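Local coordinates for protein acetylxylan esterase / glucomannan deacetylase (Cellvibrio japonicus, PDB 2W9X) that removes acetyl groups from plant cell wall polysaccharides, deacetylating xylan and, with a large preference, glucomannan, at residues E300-V305 with Q322-G327; K275-L280 with G315-V320; F289-S294 with G306-Q311. One frame throughout, in Å; residues are numbered along the deposited sequence.

Interaction 1: residues E300-V305 with Q322-G327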
ATOM      1  N   GLU B 300      16.780   1.278   7.868  1.00 38.50           N
ATOM      2  CA  GLU B 300      16.379   2.513   8.577  1.00 38.30           C
ATOM      3  C   GLU B 300      15.423   3.357   7.743  1.00 38.17           C
ATOM      4  O   GLU B 300      14.448   3.914   8.270  1.00 38.48           O
ATOM      5  CB  GLU B 300      17.594   3.352   9.009  1.00 38.62           C
ATOM      6  CG  GLU B 300      17.220   4.700   9.678  1.00 38.33           C
ATOM      7  CD  GLU B 300      18.413   5.470  10.189  1.00 39.21           C
ATOM      8  OE1 GLU B 300      19.484   5.426   9.557  1.00 39.52           O
ATOM      9  OE2 GLU B 300      18.273   6.134  11.237  1.00 41.23           O
ATOM     10  N   ILE B 301      15.694   3.455   6.444  1.00 37.06           N
ATOM     11  CA  ILE B 301      14.865   4.269   5.565  1.00 36.81           C
ATOM     12  C   ILE B 301      13.456   3.679   5.426  1.00 37.20           C
ATOM     13  O   ILE B 301      12.448   4.375   5.643  1.00 37.03           O
ATOM     14  CB  ILE B 301      15.479   4.443   4.161  1.00 36.70           C
ATOM     15  CG1 ILE B 301      16.890   5.059   4.234  1.00 35.64           C
ATOM     16  CG2 ILE B 301      14.549   5.294   3.300  1.00 35.55           C
ATOM     17  CD1 ILE B 301      17.784   4.643   3.000  1.00 36.93           C
ATOM     18  N   ALA B 302      13.389   2.405   5.063  1.00 36.76           N
ATOM     19  CA  ALA B 302      12.097   1.720   4.932  1.00 36.68           C
ATOM     20  C   ALA B 302      11.267   1.842   6.220  1.00 37.37           C
ATOM     21  O   ALA B 302      10.051   2.059   6.172  1.00 37.33           O
ATOM     22  CB  ALA B 302      12.305   0.246   4.551  1.00 35.80           C
ATOM     23  N   GLU B 303      11.914   1.690   7.376  1.00 37.52           N
ATOM     24  CA  GLU B 303      11.193   1.766   8.643  1.00 38.17           C
ATOM     25  C   GLU B 303      10.525   3.119   8.891  1.00 38.59           C
ATOM     26  O   GLU B 303       9.378   3.160   9.357  1.00 37.82           O
ATOM     27  CB  GLU B 303      12.065   1.382   9.850  1.00 38.40           C
ATOM     28  CG  GLU B 303      11.230   1.533  11.166  1.00 41.56           C
ATOM     29  CD  GLU B 303      11.704   0.662  12.308  1.00 46.47           C
ATOM     30  OE1 GLU B 303      11.791  -0.580  12.138  1.00 48.70           O
ATOM     31  OE2 GLU B 303      11.965   1.223  13.389  1.00 48.29           O
ATOM     32  N   GLN B 304      11.221   4.220   8.583  1.00 37.83           N
ATOM     33  CA  GLN B 304      10.635   5.540   8.830  1.00 38.66           C
ATOM     34  C   GLN B 304       9.468   5.786   7.904  1.00 38.62           C
ATOM     35  O   GLN B 304       8.474   6.379   8.308  1.00 39.00           O
ATOM     36  CB  GLN B 304      11.645   6.685   8.695  1.00 38.30           C
ATOM     37  CG  GLN B 304      12.941   6.518   9.508  1.00 38.80           C
ATOM     38  CD  GLN B 304      12.718   5.955  10.902  1.00 39.75           C
ATOM     39  OE1 GLN B 304      11.929   6.490  11.681  1.00 38.91           O
ATOM     40  NE2 GLN B 304      13.408   4.862  11.216  1.00 37.74           N
ATOM     41  N   VAL B 305       9.600   5.337   6.660  1.00 39.04           N
ATOM     42  CA  VAL B 305       8.508   5.419   5.702  1.00 38.49           C
ATOM     43  C   VAL B 305       7.290   4.584   6.159  1.00 38.84           C
ATOM     44  O   VAL B 305       6.144   5.012   5.956  1.00 38.46           O
ATOM     45  CB  VAL B 305       8.998   5.102   4.262  1.00 38.84           C
ATOM     46  CG1 VAL B 305       7.856   5.082   3.265  1.00 37.09           C
ATOM     47  CG2 VAL B 305      10.044   6.156   3.842  1.00 37.11           C
ATOM     48  N   GLN B 322       3.355   1.821   0.469  1.00 38.78           N
ATOM     49  CA  GLN B 322       4.806   1.798   0.436  1.00 37.90           C
ATOM     50  C   GLN B 322       5.300   0.775  -0.579  1.00 38.16           C
ATOM     51  O   GLN B 322       4.702  -0.305  -0.723  1.00 37.69           O
ATOM     52  CB  GLN B 322       5.341   1.460   1.833  1.00 38.73           C
ATOM     53  CG  GLN B 322       6.870   1.296   1.951  1.00 37.30           C
ATOM     54  CD  GLN B 322       7.319   1.122   3.384  1.00 37.71           C
ATOM     55  OE1 GLN B 322       6.576   0.585   4.209  1.00 38.94           O
ATOM     56  NE2 GLN B 322       8.548   1.569   3.695  1.00 36.74           N
ATOM     57  N   ILE B 323       6.373   1.132  -1.289  1.00 37.62           N
ATOM     58  CA  ILE B 323       7.156   0.184  -2.098  1.00 38.13           C
ATOM     59  C   ILE B 323       8.594   0.223  -1.592  1.00 37.74           C
ATOM     60  O   ILE B 323       9.182   1.316  -1.406  1.00 38.64           O
ATOM     61  CB  ILE B 323       7.083   0.478  -3.626  1.00 38.27           C
ATOM     62  CG1 ILE B 323       5.670   0.169  -4.166  1.00 37.26           C
ATOM     63  CG2 ILE B 323       8.170  -0.315  -4.401  1.00 37.81           C
ATOM     64  CD1 ILE B 323       5.494   0.481  -5.670  1.00 39.99           C
ATOM     65  N   VAL B 324       9.126  -0.960  -1.285  1.00 37.68           N
ATOM     66  CA  VAL B 324      10.544  -1.110  -0.938  1.00 37.62           C
ATOM     67  C   VAL B 324      11.224  -1.886  -2.058  1.00 38.08           C
ATOM     68  O   VAL B 324      10.855  -3.046  -2.340  1.00 37.87           O
ATOM     69  CB  VAL B 324      10.746  -1.843   0.397  1.00 36.85           C
ATOM     70  CG1 VAL B 324      12.226  -1.979   0.696  1.00 39.12           C
ATOM     71  CG2 VAL B 324      10.001  -1.114   1.518  1.00 35.20           C
ATOM     72  N   PHE B 325      12.194  -1.251  -2.718  1.00 37.68           N
ATOM     73  CA  PHE B 325      12.844  -1.921  -3.845  1.00 37.47           C
ATOM     74  C   PHE B 325      14.144  -2.584  -3.420  1.00 38.31           C
ATOM     75  O   PHE B 325      14.805  -2.140  -2.465  1.00 37.44           O
ATOM     76  CB  PHE B 325      13.011  -1.006  -5.077  1.00 37.03           C
ATOM     77  CG  PHE B 325      13.813   0.248  -4.825  1.00 37.38           C
ATOM     78  CD1 PHE B 325      15.212   0.222  -4.815  1.00 37.12           C
ATOM     79  CD2 PHE B 325      13.166   1.475  -4.657  1.00 37.74           C
ATOM     80  CE1 PHE B 325      15.940   1.398  -4.598  1.00 36.37           C
ATOM     81  CE2 PHE B 325      13.900   2.645  -4.450  1.00 36.96           C
ATOM     82  CZ  PHE B 325      15.271   2.598  -4.429  1.00 35.15           C
ATOM     83  N   LYS B 326      14.478  -3.666  -4.125  1.00 38.03           N
ATOM     84  CA  LYS B 326      15.569  -4.571  -3.766  1.00 38.90           C
ATOM     85  C   LYS B 326      16.276  -5.068  -5.028  1.00 38.72           C
ATOM     86  O   LYS B 326      15.696  -5.061  -6.124  1.00 37.80           O
ATOM     87  CB  LYS B 326      15.019  -5.811  -3.030  1.00 38.91           C
ATOM     88  CG  LYS B 326      14.118  -5.532  -1.803  1.00 39.52           C
ATOM     89  CD  LYS B 326      13.527  -6.838  -1.276  1.00 39.49           C
ATOM     90  CE  LYS B 326      14.605  -7.827  -0.765  1.00 40.08           C
ATOM     91  NZ  LYS B 326      15.560  -7.123   0.134  1.00 40.73           N
ATOM     92  N   GLY B 327      17.527  -5.486  -4.866  1.00 38.49           N
ATOM     93  CA  GLY B 327      18.220  -6.274  -5.892  1.00 38.95           C
ATOM     94  C   GLY B 327      18.701  -5.472  -7.086  1.00 39.92           C
ATOM     95  O   GLY B 327      18.711  -5.977  -8.206  1.00 39.74           O
TER

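Interaction 2: residues K275-L280 with G315-V320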
ATOM      1  N   LYS B 275       3.259  15.776   6.718  1.00 37.60           N
ATOM      2  CA  LYS B 275       2.764  17.131   6.417  1.00 37.92           C
ATOM      3  C   LYS B 275       2.700  17.355   4.905  1.00 37.54           C
ATOM      4  O   LYS B 275       1.705  17.881   4.377  1.00 37.00           O
ATOM      5  CB  LYS B 275       3.681  18.175   7.063  1.00 37.86           C
ATOM      6  CG  LYS B 275       3.117  19.592   7.151  1.00 41.79           C
ATOM      7  CD  LYS B 275       4.265  20.590   7.219  1.00 45.77           C
ATOM      8  CE  LYS B 275       3.814  21.956   7.674  1.00 50.21           C
ATOM      9  NZ  LYS B 275       4.988  22.875   7.673  1.00 53.05           N
ATOM     10  N   PHE B 276       3.762  16.941   4.217  1.00 37.24           N
ATOM     11  CA  PHE B 276       3.883  17.120   2.758  1.00 37.32           C
ATOM     12  C   PHE B 276       2.786  16.415   1.957  1.00 37.22           C
ATOM     13  O   PHE B 276       2.148  17.013   1.089  1.00 37.14           O
ATOM     14  CB  PHE B 276       5.260  16.630   2.290  1.00 37.35           C
ATOM     15  CG  PHE B 276       5.528  16.865   0.814  1.00 38.89           C
ATOM     16  CD1 PHE B 276       5.332  18.134   0.240  1.00 39.89           C
ATOM     17  CD2 PHE B 276       5.986  15.830   0.008  1.00 40.91           C
ATOM     18  CE1 PHE B 276       5.589  18.352  -1.120  1.00 40.01           C
ATOM     19  CE2 PHE B 276       6.249  16.037  -1.357  1.00 41.42           C
ATOM     20  CZ  PHE B 276       6.053  17.298  -1.914  1.00 39.61           C
ATOM     21  N   VAL B 277       2.585  15.136   2.250  1.00 37.34           N
ATOM     22  CA  VAL B 277       1.585  14.334   1.562  1.00 37.41           C
ATOM     23  C   VAL B 277       0.188  14.915   1.808  1.00 37.69           C
ATOM     24  O   VAL B 277      -0.612  15.020   0.869  1.00 38.30           O
ATOM     25  CB  VAL B 277       1.666  12.845   1.981  1.00 37.08           C
ATOM     26  CG1 VAL B 277       0.452  12.057   1.461  1.00 35.16           C
ATOM     27  CG2 VAL B 277       3.009  12.203   1.502  1.00 37.22           C
ATOM     28  N   LYS B 278      -0.101  15.295   3.057  1.00 37.79           N
ATOM     29  CA  LYS B 278      -1.363  15.998   3.375  1.00 38.61           C
ATOM     30  C   LYS B 278      -1.565  17.269   2.556  1.00 38.70           C
ATOM     31  O   LYS B 278      -2.660  17.504   2.061  1.00 38.27           O
ATOM     32  CB  LYS B 278      -1.481  16.330   4.867  1.00 38.87           C
ATOM     33  CG  LYS B 278      -1.610  15.117   5.785  1.00 40.32           C
ATOM     34  CD  LYS B 278      -1.729  15.647   7.204  1.00 44.27           C
ATOM     35  CE  LYS B 278      -1.689  14.539   8.215  1.00 48.46           C
ATOM     36  NZ  LYS B 278      -1.804  15.105   9.596  1.00 50.58           N
ATOM     37  N   GLN B 279      -0.516  18.071   2.394  1.00 39.53           N
ATOM     38  CA  GLN B 279      -0.621  19.297   1.601  1.00 40.85           C
ATOM     39  C   GLN B 279      -0.929  18.957   0.146  1.00 40.53           C
ATOM     40  O   GLN B 279      -1.804  19.567  -0.461  1.00 41.39           O
ATOM     41  CB  GLN B 279       0.661  20.129   1.669  1.00 40.88           C
ATOM     42  CG  GLN B 279       1.101  20.548   3.072  1.00 43.85           C
ATOM     43  CD  GLN B 279       2.455  21.289   3.089  1.00 43.75           C
ATOM     44  OE1 GLN B 279       3.423  20.870   2.434  1.00 48.70           O
ATOM     45  NE2 GLN B 279       2.526  22.379   3.854  1.00 45.54           N
ATOM     46  N   LEU B 280      -0.199  17.994  -0.417  1.00 40.08           N
ATOM     47  CA  LEU B 280      -0.441  17.536  -1.791  1.00 39.61           C
ATOM     48  C   LEU B 280      -1.875  17.046  -1.974  1.00 39.78           C
ATOM     49  O   LEU B 280      -2.505  17.336  -2.986  1.00 39.53           O
ATOM     50  CB  LEU B 280       0.525  16.403  -2.166  1.00 38.79           C
ATOM     51  CG  LEU B 280       1.998  16.741  -2.371  1.00 38.27           C
ATOM     52  CD1 LEU B 280       2.827  15.466  -2.611  1.00 37.49           C
ATOM     53  CD2 LEU B 280       2.158  17.691  -3.539  1.00 37.54           C
ATOM     54  N   GLY B 315      -4.500   9.265  10.372  1.00 35.78           N
ATOM     55  CA  GLY B 315      -5.121  10.585  10.261  1.00 36.22           C
ATOM     56  C   GLY B 315      -6.254  10.646   9.243  1.00 36.19           C
ATOM     57  O   GLY B 315      -6.898  11.692   9.081  1.00 36.87           O
ATOM     58  N   GLY B 316      -6.507   9.546   8.543  1.00 36.02           N
ATOM     59  CA  GLY B 316      -7.636   9.514   7.619  1.00 35.98           C
ATOM     60  C   GLY B 316      -7.296   9.640   6.144  1.00 36.81           C
ATOM     61  O   GLY B 316      -8.201   9.750   5.322  1.00 36.01           O
ATOM     62  N   LEU B 317      -6.003   9.633   5.809  1.00 36.65           N
ATOM     63  CA  LEU B 317      -5.555   9.673   4.423  1.00 37.45           C
ATOM     64  C   LEU B 317      -5.123   8.271   4.022  1.00 38.04           C
ATOM     65  O   LEU B 317      -3.965   7.879   4.209  1.00 38.64           O
ATOM     66  CB  LEU B 317      -4.392  10.661   4.238  1.00 37.42           C
ATOM     67  CG  LEU B 317      -4.072  11.136   2.805  1.00 37.43           C
ATOM     68  CD1 LEU B 317      -3.390  12.496   2.861  1.00 37.53           C
ATOM     69  CD2 LEU B 317      -3.212  10.144   2.021  1.00 36.56           C
ATOM     70  N   HIS B 318      -6.057   7.509   3.480  1.00 38.11           N
ATOM     71  CA  HIS B 318      -5.826   6.103   3.327  1.00 38.78           C
ATOM     72  C   HIS B 318      -5.194   5.736   1.984  1.00 39.00           C
ATOM     73  O   HIS B 318      -4.622   4.659   1.855  1.00 38.55           O
ATOM     74  CB  HIS B 318      -7.115   5.326   3.594  1.00 39.08           C
ATOM     75  CG  HIS B 318      -7.769   5.672   4.904  1.00 40.71           C
ATOM     76  ND1 HIS B 318      -7.247   5.298   6.128  1.00 38.67           N
ATOM     77  CD2 HIS B 318      -8.922   6.341   5.174  1.00 40.33           C
ATOM     78  CE1 HIS B 318      -8.048   5.723   7.090  1.00 41.01           C
ATOM     79  NE2 HIS B 318      -9.071   6.358   6.539  1.00 38.79           N
ATOM     80  N   GLN B 319      -5.265   6.641   1.000  1.00 39.23           N
ATOM     81  CA  GLN B 319      -4.781   6.335  -0.366  1.00 39.70           C
ATOM     82  C   GLN B 319      -3.259   6.472  -0.487  1.00 39.19           C
ATOM     83  O   GLN B 319      -2.730   7.231  -1.293  1.00 39.32           O
ATOM     84  CB  GLN B 319      -5.550   7.134  -1.447  1.00 40.45           C
ATOM     85  CG  GLN B 319      -5.464   8.673  -1.350  1.00 43.56           C
ATOM     86  CD  GLN B 319      -6.554   9.281  -0.488  1.00 47.16           C
ATOM     87  OE1 GLN B 319      -6.599   9.064   0.723  1.00 48.06           O
ATOM     88  NE2 GLN B 319      -7.438  10.067  -1.111  1.00 49.69           N
ATOM     89  N   VAL B 320      -2.560   5.724   0.352  1.00 38.98           N
ATOM     90  CA  VAL B 320      -1.115   5.764   0.381  1.00 39.48           C
ATOM     91  C   VAL B 320      -0.585   4.339   0.602  1.00 39.43           C
ATOM     92  O   VAL B 320      -1.158   3.546   1.367  1.00 38.91           O
ATOM     93  CB  VAL B 320      -0.588   6.840   1.405  1.00 39.54           C
ATOM     94  CG1 VAL B 320      -1.121   6.583   2.807  1.00 41.00           C
ATOM     95  CG2 VAL B 320       0.956   6.971   1.377  1.00 39.76           C
TER

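Interaction 3: residues F289-S294 with G306-Q311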
ATOM      1  N   PHE B 289      -1.038   7.961  -3.581  1.00 37.87           N
ATOM      2  CA  PHE B 289       0.375   8.157  -3.278  1.00 37.27           C
ATOM      3  C   PHE B 289       1.112   6.827  -3.126  1.00 37.16           C
ATOM      4  O   PHE B 289       0.591   5.874  -2.545  1.00 36.50           O
ATOM      5  CB  PHE B 289       0.542   8.988  -1.992  1.00 36.65           C
ATOM      6  CG  PHE B 289      -0.006  10.397  -2.091  1.00 37.27           C
ATOM      7  CD1 PHE B 289       0.778  11.430  -2.572  1.00 36.51           C
ATOM      8  CD2 PHE B 289      -1.321  10.682  -1.698  1.00 37.05           C
ATOM      9  CE1 PHE B 289       0.260  12.735  -2.660  1.00 34.87           C
ATOM     10  CE2 PHE B 289      -1.833  11.973  -1.770  1.00 37.43           C
ATOM     11  CZ  PHE B 289      -1.045  12.998  -2.260  1.00 36.41           C
ATOM     12  N   ILE B 290       2.325   6.776  -3.664  1.00 37.47           N
ATOM     13  CA  ILE B 290       3.203   5.617  -3.489  1.00 37.21           C
ATOM     14  C   ILE B 290       4.531   6.101  -2.933  1.00 36.64           C
ATOM     15  O   ILE B 290       5.232   6.871  -3.573  1.00 36.66           O
ATOM     16  CB  ILE B 290       3.409   4.834  -4.798  1.00 37.27           C
ATOM     17  CG1 ILE B 290       2.066   4.287  -5.315  1.00 38.02           C
ATOM     18  CG2 ILE B 290       4.412   3.672  -4.588  1.00 36.93           C
ATOM     19  CD1 ILE B 290       2.146   3.617  -6.675  1.00 38.47           C
ATOM     20  N   LEU B 291       4.875   5.631  -1.739  1.00 35.33           N
ATOM     21  CA  LEU B 291       6.116   6.042  -1.100  1.00 35.35           C
ATOM     22  C   LEU B 291       7.137   4.941  -1.313  1.00 35.95           C
ATOM     23  O   LEU B 291       6.962   3.825  -0.825  1.00 35.94           O
ATOM     24  CB  LEU B 291       5.883   6.339   0.391  1.00 34.48           C
ATOM     25  CG  LEU B 291       4.686   7.256   0.701  1.00 33.56           C
ATOM     26  CD1 LEU B 291       4.782   7.780   2.148  1.00 31.96           C
ATOM     27  CD2 LEU B 291       4.550   8.452  -0.289  1.00 32.95           C
ATOM     28  N   MET B 292       8.165   5.257  -2.089  1.00 36.44           N
ATOM     29  CA  MET B 292       9.064   4.256  -2.662  1.00 38.76           C
ATOM     30  C   MET B 292      10.494   4.434  -2.146  1.00 38.67           C
ATOM     31  O   MET B 292      11.055   5.517  -2.269  1.00 39.10           O
ATOM     32  CB  MET B 292       9.007   4.400  -4.190  1.00 38.97           C
ATOM     33  CG  MET B 292       9.912   3.473  -4.972  1.00 41.26           C
ATOM     34  SD  MET B 292       9.427   3.601  -6.697  1.00 42.23           S
ATOM     35  CE  MET B 292      10.660   2.526  -7.416  1.00 41.15           C
ATOM     36  N   ASN B 293      11.068   3.391  -1.535  1.00 38.11           N
ATOM     37  CA  ASN B 293      12.421   3.467  -0.981  1.00 38.55           C
ATOM     38  C   ASN B 293      13.193   2.151  -1.108  1.00 38.05           C
ATOM     39  O   ASN B 293      12.632   1.108  -1.435  1.00 38.62           O
ATOM     40  CB  ASN B 293      12.459   3.955   0.491  1.00 38.02           C
ATOM     41  CG  ASN B 293      11.878   5.352   0.671  1.00 42.35           C
ATOM     42  OD1 ASN B 293      12.617   6.364   0.732  1.00 44.97           O
ATOM     43  ND2 ASN B 293      10.553   5.421   0.784  1.00 41.45           N
ATOM     44  N   SER B 294      14.494   2.232  -0.854  1.00 37.92           N
ATOM     45  CA  SER B 294      15.406   1.085  -0.951  1.00 37.85           C
ATOM     46  C   SER B 294      15.341   0.253   0.320  1.00 38.47           C
ATOM     47  O   SER B 294      14.775   0.695   1.359  1.00 37.97           O
ATOM     48  CB  SER B 294      16.841   1.583  -1.100  1.00 37.09           C
ATOM     49  OG  SER B 294      17.264   2.108   0.157  1.00 37.70           O
ATOM     50  N   GLY B 306       7.535   3.427   6.789  1.00 38.33           N
ATOM     51  CA  GLY B 306       6.438   2.629   7.367  1.00 39.24           C
ATOM     52  C   GLY B 306       5.637   3.417   8.402  1.00 39.47           C
ATOM     53  O   GLY B 306       4.391   3.313   8.471  1.00 40.34           O
ATOM     54  N   LYS B 307       6.349   4.226   9.190  1.00 39.01           N
ATOM     55  CA  LYS B 307       5.733   5.075  10.224  1.00 39.56           C
ATOM     56  C   LYS B 307       4.922   6.204   9.579  1.00 38.89           C
ATOM     57  O   LYS B 307       3.849   6.564  10.076  1.00 38.48           O
ATOM     58  CB  LYS B 307       6.793   5.697  11.131  1.00 38.90           C
ATOM     59  CG  LYS B 307       7.630   4.739  12.000  1.00 41.64           C
ATOM     60  CD  LYS B 307       8.662   5.584  12.790  1.00 40.59           C
ATOM     61  CE  LYS B 307       9.769   4.761  13.452  1.00 43.16           C
ATOM     62  NZ  LYS B 307      10.797   5.665  14.107  1.00 43.53           N
ATOM     63  N   VAL B 308       5.458   6.766   8.488  1.00 38.34           N
ATOM     64  CA  VAL B 308       4.770   7.798   7.698  1.00 37.92           C
ATOM     65  C   VAL B 308       3.443   7.276   7.129  1.00 37.17           C
ATOM     66  O   VAL B 308       2.395   7.907   7.285  1.00 36.77           O
ATOM     67  CB  VAL B 308       5.672   8.356   6.562  1.00 38.61           C
ATOM     68  CG1 VAL B 308       4.907   9.330   5.646  1.00 36.51           C
ATOM     69  CG2 VAL B 308       6.872   9.080   7.158  1.00 38.46           C
ATOM     70  N   VAL B 309       3.481   6.123   6.476  1.00 37.13           N
ATOM     71  CA  VAL B 309       2.265   5.542   5.896  1.00 36.69           C
ATOM     72  C   VAL B 309       1.216   5.299   6.999  1.00 36.80           C
ATOM     73  O   VAL B 309       0.022   5.606   6.838  1.00 36.54           O
ATOM     74  CB  VAL B 309       2.562   4.215   5.146  1.00 37.14           C
ATOM     75  CG1 VAL B 309       1.252   3.574   4.672  1.00 36.26           C
ATOM     76  CG2 VAL B 309       3.482   4.469   3.972  1.00 37.15           C
ATOM     77  N   ALA B 310       1.673   4.758   8.125  1.00 36.09           N
ATOM     78  CA  ALA B 310       0.781   4.485   9.259  1.00 36.48           C
ATOM     79  C   ALA B 310       0.131   5.728   9.863  1.00 36.46           C
ATOM     80  O   ALA B 310      -1.066   5.699  10.186  1.00 37.19           O
ATOM     81  CB  ALA B 310       1.516   3.675  10.333  1.00 35.78           C
ATOM     82  N   GLN B 311       0.904   6.805   9.974  0.50 36.78           N
ATOM     83  CA  GLN B 311       0.430   8.072  10.520  0.50 37.07           C
ATOM     84  C   GLN B 311      -0.495   8.810   9.572  0.50 36.87           C
ATOM     85  O   GLN B 311      -1.383   9.538  10.013  0.50 37.18           O
ATOM     86  CB  GLN B 311       1.610   8.959  10.914  0.50 37.30           C
ATOM     87  CG  GLN B 311       2.068   8.715  12.336  0.50 38.42           C
ATOM     88  CD  GLN B 311       3.165   9.643  12.775  0.50 39.29           C
ATOM     89  OE1 GLN B 311       3.899   9.351  13.716  0.50 40.87           O
ATOM     90  NE2 GLN B 311       3.284  10.772  12.105  0.50 40.67           N
TER

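Interaction 1: residues E300-V305 with Q322-G327
The amide of Gln322 offers one face to Val305 and the NE2 edge to Ala302. Val305 CG1 lies above that face, at its rim beyond the nitrogen, with CG1 3.6 Å from Gln322 NE2 and 4.0 Å from Gln322 CD. At the edge, Gln322 NE2 donates to Ala302 O at 2.9 Å, with an N-H...O angle of 152°. The acceptor lies close to the amide plane, 8° out of it, whereas the donor is tilted somewhat from the carbonyl plane of Ala302. The near-coplanar bond favours this turn of the amide and gives the buried NE2 a backbone partner. The side chain reaches that far because CG is anti to the backbone N (chi1 176°) and the chain stays extended beyond it. A second amide, that of Gln304, turns back along its own helix: Gln304 NE2 donates to Glu300 O at 3.3 Å, in the carbonyl plane and on a lone pair, so this oxygen accepts from both Gln304 N and Gln304 NE2. Farther along the strand the contact becomes apolar, Ala302 CB meeting Val324 CG2 at 4.0 Å. The helix and strand segments run antiparallel, their axes 9.6 Å apart, as expected for helix and following strand in a beta-alpha-beta crossover. Gln322 and Val324 also pack on Ala310 and Lys313 of the second subunit. Strand 320-325 is an edge strand of the parallel sheet within this chain; strand 288-294 lies beside it, Val305 also touches Tyr269 of helix 262-283, and Ile323 points to the other layer, onto helix 339-354.

Interaction 2: residues K275-L280 with G315-V320
Leu317 follows the Schellman motif that ends helix 300-314, and its isobutyl group reaches across to Val277 and Lys278 on helix 262-283. Gly316 carries the positive phi (103°) of that motif, a conformation that suits glycine; the chain turns there and delivers Leu317 to the neighbouring helix. In Leu317, CG is anti to the backbone N (chi1 -162°), which carries the branch toward helix 262-283. CD1 does most of the touching: it lies 4.1 Å from Val277 CG1 and 4.1 Å from Lys278 CA, and so rests against the helix backbone as well as a side chain. Leu317 CD2 meets the same Val277 methyl, CG1, at 4.2 Å, and the two branched side chains meet at a slant. The stem of Lys278 borders the contact, its CG 4.3 Å from Leu317 CD1. No hydrogen bond joins the two segments. In the alpha/beta fold of SGNH hydrolases, the loop that leaves helix 300-314 here packs on helix 262-283, its neighbour in the same layer, at the end of one crossover and just before the chain enters strand 320-325. Val277 reaches on to Leu312 of helix 300-314 and to Phe289 and Ile242 of the sheet, while Leu317 also packs on His281. Beyond Leu317, an inverse gamma turn centred on Gln319 leads to Val320, which starts the strand with its side chain on Leu291 and Leu312.

Interaction 3: residues F289-S294 with G306-Q311
Leu291 pushes a single methyl, CD1, against two consecutive valines of the helix, and each valine is met in a different way. Val308 stands across the leucine at about a right angle, with its CG1 3.8 Å from Leu291 CD1. Val309 instead lies antiparallel alongside the leucine, bringing Val309 CG2 to 4.0 Å from Leu291 CD1. Seen from CD1, the two valine methyls lie nearly at right angles to each other, so the leucine tip rests in the corner between neighbouring residues on the helix surface. With nearly equal torsions (chi1 174° in Val308), the two valines use different methyls because they face the strand from different points of the helix: Val308 presents CG1, the branch anti to its backbone N, and Val309 presents CG2. Leu291 places CG anti to its own carbonyl carbon, and from there CD1 points out to the helix. Both segments meet here through carbon alone, with no hydrogen bond between them, and all three residues are buried. The nearest backbones, Leu291 and Val309, keep their CA atoms 8.0 Å apart, a gap bridged by these side chains. This is the packing of a crossover helix on the first strand of its beta-alpha-beta unit. Around the contact, Leu291 also touches Val305 one turn earlier on helix 300-314, Tyr273 on helix 262-283 and Val320 on strand 320-325. Strand 288-294 lies within the parallel sheet, Ile290 bonding through its backbone to Ile240 and Ile242 on strand 239-243 and Leu291 to Glu321 on strand 320-325; Ile290 and Met292 pack on helix 339-354, on the other face of the sheet.

From the N-terminal end, helix 262-283 supplies 275-280, strand 288-294 follows, then helix 300-314 with 300-305 and 306-311, and the loop of 315-320 leading into strand 320-325. Interaction 3 closes the shortest loop, from strand 288-294 to the helix after it. Interaction 2 closes the longest, back to helix 262-283, and encloses interaction 3 entirely. Interaction 1, from helix 300-314 to the next strand, crosses both. Interactions 1 and 3 seat one helix on two adjacent strands, which probable hydrogen bonds Ile323 N to Leu291 O and Phe325 N to Asn293 O join; interaction 2 adds helix 262-283, which also touches Phe289.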